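Local structure of plasma serine protease inhibitor (Homo sapiens, 3DY0) at residues E174-D186 / V195-H207. The protein inhibits serine proteases in a heparin-dependent manner, trapping them irreversibly as a covalent complex after they cleave its reactive centre loop. Residues are numbered along the deposited sequence; the frame is centred on the assembly and turned at random.
Sequences ETSFNHKGTQEQD and VRVPMMSREDQYH
Gln183 and Met199 form an antiparallel hydrogen-bonded pair, with Met199 N to Gln183 O at 2.8 Å, and Gln185 pairs likewise with Val197, Gln185 N to Val197 O being 2.9 Å. Pairs Glu184-Pro198 and Asp186-Arg196 alternate with them as non-hydrogen-bonded positions. On the face carrying these two pairs, Arg196 swings CG anti to its backbone N (chi1 -163°) and bends at chi2, laying the guanidinium across Glu184, whose carbonyl O lies over one of its faces. Arg196 NH2 makes a salt bridge to Asp186 OD1 at 2.8 Å, with the oxygen close to the guanidinium plane and met on its syn side but 34° out of the carboxylate plane. On the other sheet face, Gln185 CG, in the conformer described, packs against Met199 CB at 3.6 Å, the two side chains crossing roughly at right angles. The strands are the s4C-s3C hairpin that follows s3A in the serpin fold; strand 194-211 runs on from s3C into s1B, passing from sheet C to sheet B, and also pairs with strands 216-222 and 259-277. Ordered waters join residues 174-182 to strand 194-211: one molecule donates to Asn178 O and Thr182 OG1 while accepting from Ser201 N, and another links Asn178 N to Ser201 O. Ser201 OG also donates directly to Gly181 O at 2.8 Å. Thr182 OG1 has a further hydrogen bond to Glu321. The apolar part centres on buried Phe177. Met200 CE sits over one face of its ring, 4.0 Å from the centroid, in a CH-pi contact, with the sulfur placed obliquely in a Met-aromatic contact; Arg202 CB touches Phe177 CD1 at 3.6 Å. Farther along, in the Arg202 conformer described, the guanidinium has Thr175 CB over one face, and its NH2 bonds weakly to Thr175 O.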
# COMPACT_ATOMS: atom_id res chain seq x y z
N GLU A 174 -7.49 20.26 -0.07
CA GLU A 174 -7.51 21.50 -0.84
C GLU A 174 -8.38 22.47 -0.03
O GLU A 174 -8.08 23.66 0.08
CB GLU A 174 -8.13 21.26 -2.21
CG GLU A 174 -8.11 22.47 -3.11
CD GLU A 174 -8.65 22.17 -4.50
OE1 GLU A 174 -9.82 21.76 -4.61
OE2 GLU A 174 -7.89 22.33 -5.48
N THR A 175 -9.46 21.94 0.53
CA THR A 175 -10.38 22.70 1.37
C THR A 175 -10.53 21.92 2.67
O THR A 175 -11.04 20.80 2.66
CB THR A 175 -11.76 22.85 0.71
OG1 THR A 175 -11.63 23.58 -0.52
CG2 THR A 175 -12.72 23.58 1.64
N SER A 176 -10.09 22.50 3.77
CA SER A 176 -10.17 21.83 5.06
C SER A 176 -11.59 21.76 5.61
O SER A 176 -12.48 22.48 5.17
CB SER A 176 -9.28 22.54 6.08
OG SER A 176 -9.85 23.79 6.45
N PHE A 177 -11.79 20.87 6.57
CA PHE A 177 -13.07 20.71 7.24
C PHE A 177 -12.93 21.71 8.39
O PHE A 177 -11.83 21.89 8.91
CB PHE A 177 -13.22 19.29 7.81
CG PHE A 177 -13.56 18.24 6.78
CD1 PHE A 177 -14.88 17.98 6.45
CD2 PHE A 177 -12.55 17.51 6.16
CE1 PHE A 177 -15.20 16.99 5.51
CE2 PHE A 177 -12.86 16.52 5.23
CZ PHE A 177 -14.19 16.26 4.90
N ASN A 178 -14.02 22.37 8.77
CA ASN A 178 -13.94 23.31 9.88
C ASN A 178 -14.07 22.54 11.19
O ASN A 178 -15.01 21.77 11.37
CB ASN A 178 -15.05 24.36 9.78
CG ASN A 178 -14.91 25.45 10.83
OD1 ASN A 178 -14.91 25.17 12.03
ND2 ASN A 178 -14.79 26.70 10.38
N HIS A 179 -13.11 22.74 12.09
CA HIS A 179 -13.12 22.05 13.38
C HIS A 179 -14.43 22.23 14.14
O HIS A 179 -14.86 21.34 14.88
CB HIS A 179 -11.95 22.53 14.24
CG HIS A 179 -10.63 21.95 13.84
ND1 HIS A 179 -10.32 20.61 14.00
CD2 HIS A 179 -9.54 22.51 13.27
CE1 HIS A 179 -9.10 20.38 13.54
NE2 HIS A 179 -8.61 21.52 13.09
N LYS A 180 -15.06 23.39 13.95
CA LYS A 180 -16.32 23.68 14.62
C LYS A 180 -17.45 22.84 14.02
O LYS A 180 -18.56 22.81 14.56
CB LYS A 180 -16.66 25.17 14.48
N GLY A 181 -17.16 22.17 12.91
CA GLY A 181 -18.16 21.35 12.27
C GLY A 181 -18.03 19.88 12.62
O GLY A 181 -18.75 19.04 12.07
N THR A 182 -17.13 19.56 13.53
CA THR A 182 -16.93 18.17 13.93
C THR A 182 -17.70 17.87 15.21
O THR A 182 -17.52 18.54 16.23
CB THR A 182 -15.44 17.86 14.14
OG1 THR A 182 -14.72 18.18 12.94
CG2 THR A 182 -15.24 16.39 14.48
N GLN A 183 -18.55 16.86 15.15
CA GLN A 183 -19.36 16.47 16.30
C GLN A 183 -19.41 14.95 16.42
O GLN A 183 -19.27 14.24 15.43
CB GLN A 183 -20.78 17.01 16.15
CG GLN A 183 -20.88 18.53 16.08
CD GLN A 183 -20.50 19.21 17.38
OE1 GLN A 183 -21.13 18.98 18.42
NE2 GLN A 183 -19.48 20.06 17.34
N GLU A 184 -19.60 14.46 17.64
CA GLU A 184 -19.68 13.02 17.87
C GLU A 184 -20.95 12.45 17.27
O GLU A 184 -22.04 12.98 17.46
CB GLU A 184 -19.64 12.71 19.37
CG GLU A 184 -18.33 13.08 20.06
CD GLU A 184 -17.16 12.26 19.57
OE1 GLU A 184 -16.16 12.85 19.12
OE2 GLU A 184 -17.24 11.01 19.64
N GLN A 185 -20.80 11.34 16.54
CA GLN A 185 -21.94 10.68 15.92
C GLN A 185 -21.76 9.17 15.97
O GLN A 185 -20.66 8.68 16.22
CB GLN A 185 -22.07 11.14 14.46
CG GLN A 185 -22.29 12.64 14.28
CD GLN A 185 -23.64 13.11 14.81
OE1 GLN A 185 -23.94 14.30 14.79
NE2 GLN A 185 -24.46 12.17 15.28
N ASP A 186 -22.85 8.45 15.75
CA ASP A 186 -22.83 6.99 15.77
C ASP A 186 -22.32 6.45 14.44
O ASP A 186 -22.69 6.95 13.37
CB ASP A 186 -24.24 6.44 16.01
CG ASP A 186 -24.72 6.61 17.44
OD1 ASP A 186 -24.01 7.22 18.26
OD2 ASP A 186 -25.82 6.11 17.73
N VAL A 195 -20.39 2.30 17.11
CA VAL A 195 -19.23 2.92 17.75
C VAL A 195 -19.33 4.44 17.63
O VAL A 195 -19.78 4.96 16.60
CB VAL A 195 -17.91 2.45 17.10
CG1 VAL A 195 -16.73 3.13 17.78
CG2 VAL A 195 -17.80 0.94 17.21
N ARG A 196 -18.92 5.14 18.67
CA ARG A 196 -18.95 6.60 18.68
C ARG A 196 -17.71 7.14 17.97
O ARG A 196 -16.59 6.71 18.25
CB ARG A 196 -18.97 7.10 20.13
CG ARG A 196 -19.40 8.54 20.31
CD ARG A 196 -20.87 8.69 19.97
NE ARG A 196 -21.40 9.97 20.43
CZ ARG A 196 -22.62 10.41 20.16
NH1 ARG A 196 -23.03 11.58 20.63
NH2 ARG A 196 -23.44 9.67 19.42
N VAL A 197 -17.89 8.08 17.04
CA VAL A 197 -16.76 8.64 16.30
C VAL A 197 -16.90 10.14 16.08
O VAL A 197 -18.01 10.67 16.08
CB VAL A 197 -16.62 7.99 14.90
CG1 VAL A 197 -16.58 6.48 15.02
CG2 VAL A 197 -17.77 8.43 13.99
N PRO A 198 -15.77 10.85 15.92
CA PRO A 198 -15.84 12.29 15.68
C PRO A 198 -16.21 12.39 14.20
O PRO A 198 -15.47 11.89 13.36
CB PRO A 198 -14.41 12.77 15.94
CG PRO A 198 -13.76 11.64 16.71
CD PRO A 198 -14.38 10.41 16.09
N MET A 199 -17.34 13.01 13.89
CA MET A 199 -17.77 13.13 12.50
C MET A 199 -17.53 14.53 11.97
O MET A 199 -18.11 15.50 12.47
CB MET A 199 -19.26 12.79 12.39
CG MET A 199 -19.81 12.70 10.97
SD MET A 199 -19.23 11.23 10.07
CE MET A 199 -20.17 9.94 10.88
N MET A 200 -16.65 14.64 10.98
CA MET A 200 -16.33 15.94 10.38
C MET A 200 -17.41 16.25 9.36
O MET A 200 -18.12 15.35 8.91
CB MET A 200 -14.98 15.88 9.66
CG MET A 200 -13.86 15.27 10.47
SD MET A 200 -12.29 15.37 9.60
CE MET A 200 -12.59 14.26 8.19
N SER A 201 -17.54 17.52 9.00
CA SER A 201 -18.55 17.88 8.02
C SER A 201 -18.23 19.17 7.29
O SER A 201 -17.62 20.08 7.84
CB SER A 201 -19.92 18.04 8.69
OG SER A 201 -19.95 19.19 9.52
N ARG A 202 -18.63 19.22 6.02
CA ARG A 202 -18.40 20.39 5.19
C ARG A 202 -19.32 20.36 3.98
O ARG A 202 -19.34 19.37 3.24
CB ARG A 202 -16.94 20.44 4.74
CG ARG A 202 -16.59 21.68 3.92
CD ARG A 202 -16.22 21.32 2.49
NE ARG A 202 -14.92 20.67 2.38
CZ ARG A 202 -14.40 20.23 1.24
NH1 ARG A 202 -15.07 20.36 0.11
NH2 ARG A 202 -13.20 19.65 1.23
N GLU A 203 -20.08 21.43 3.78
CA GLU A 203 -20.98 21.52 2.64
C GLU A 203 -20.13 22.17 1.56
O GLU A 203 -19.55 23.24 1.79
CB GLU A 203 -22.20 22.38 2.97
CG GLU A 203 -23.26 22.33 1.88
CD GLU A 203 -24.47 23.19 2.20
OE1 GLU A 203 -25.11 22.96 3.25
OE2 GLU A 203 -24.77 24.10 1.40
N ASP A 204 -20.05 21.54 0.40
CA ASP A 204 -19.23 22.07 -0.67
C ASP A 204 -19.56 21.33 -1.96
O ASP A 204 -20.41 20.44 -1.97
CB ASP A 204 -17.75 21.85 -0.31
CG ASP A 204 -16.80 22.72 -1.12
OD1 ASP A 204 -17.25 23.48 -1.99
OD2 ASP A 204 -15.57 22.63 -0.86
N GLN A 205 -18.89 21.70 -3.04
CA GLN A 205 -19.09 21.02 -4.31
C GLN A 205 -18.05 19.90 -4.33
O GLN A 205 -16.88 20.13 -4.01
CB GLN A 205 -18.83 21.96 -5.49
CG GLN A 205 -19.06 21.31 -6.84
CD GLN A 205 -18.58 22.17 -7.98
OE1 GLN A 205 -17.38 22.33 -8.19
NE2 GLN A 205 -19.52 22.74 -8.73
N TYR A 206 -18.48 18.70 -4.70
CA TYR A 206 -17.57 17.55 -4.75
C TYR A 206 -17.80 16.70 -5.98
O TYR A 206 -18.89 16.69 -6.55
CB TYR A 206 -17.82 16.61 -3.56
CG TYR A 206 -17.61 17.17 -2.18
CD1 TYR A 206 -16.38 17.05 -1.54
CD2 TYR A 206 -18.66 17.76 -1.49
CE1 TYR A 206 -16.20 17.49 -0.23
CE2 TYR A 206 -18.50 18.20 -0.18
CZ TYR A 206 -17.27 18.07 0.44
OH TYR A 206 -17.13 18.49 1.74
N HIS A 207 -16.75 16.00 -6.41
CA HIS A 207 -16.88 15.09 -7.54
C HIS A 207 -17.66 13.92 -6.95
O HIS A 207 -17.28 13.36 -5.92
CB HIS A 207 -15.51 14.63 -8.03
CG HIS A 207 -14.92 15.52 -9.08
ND1 HIS A 207 -15.49 15.68 -10.32
CD2 HIS A 207 -13.81 16.30 -9.07
CE1 HIS A 207 -14.77 16.53 -11.03
NE2 HIS A 207 -13.74 16.91 -10.29
O HOH W 1 -10.48 19.31 -0.30
O HOH W 2 -11.69 18.21 2.51
O HOH W 3 -15.61 19.27 10.52
O HOH W 4 -16.24 22.19 7.28
O HOH W 5 -20.49 16.90 12.22
O HOH W 6 -15.38 9.17 19.59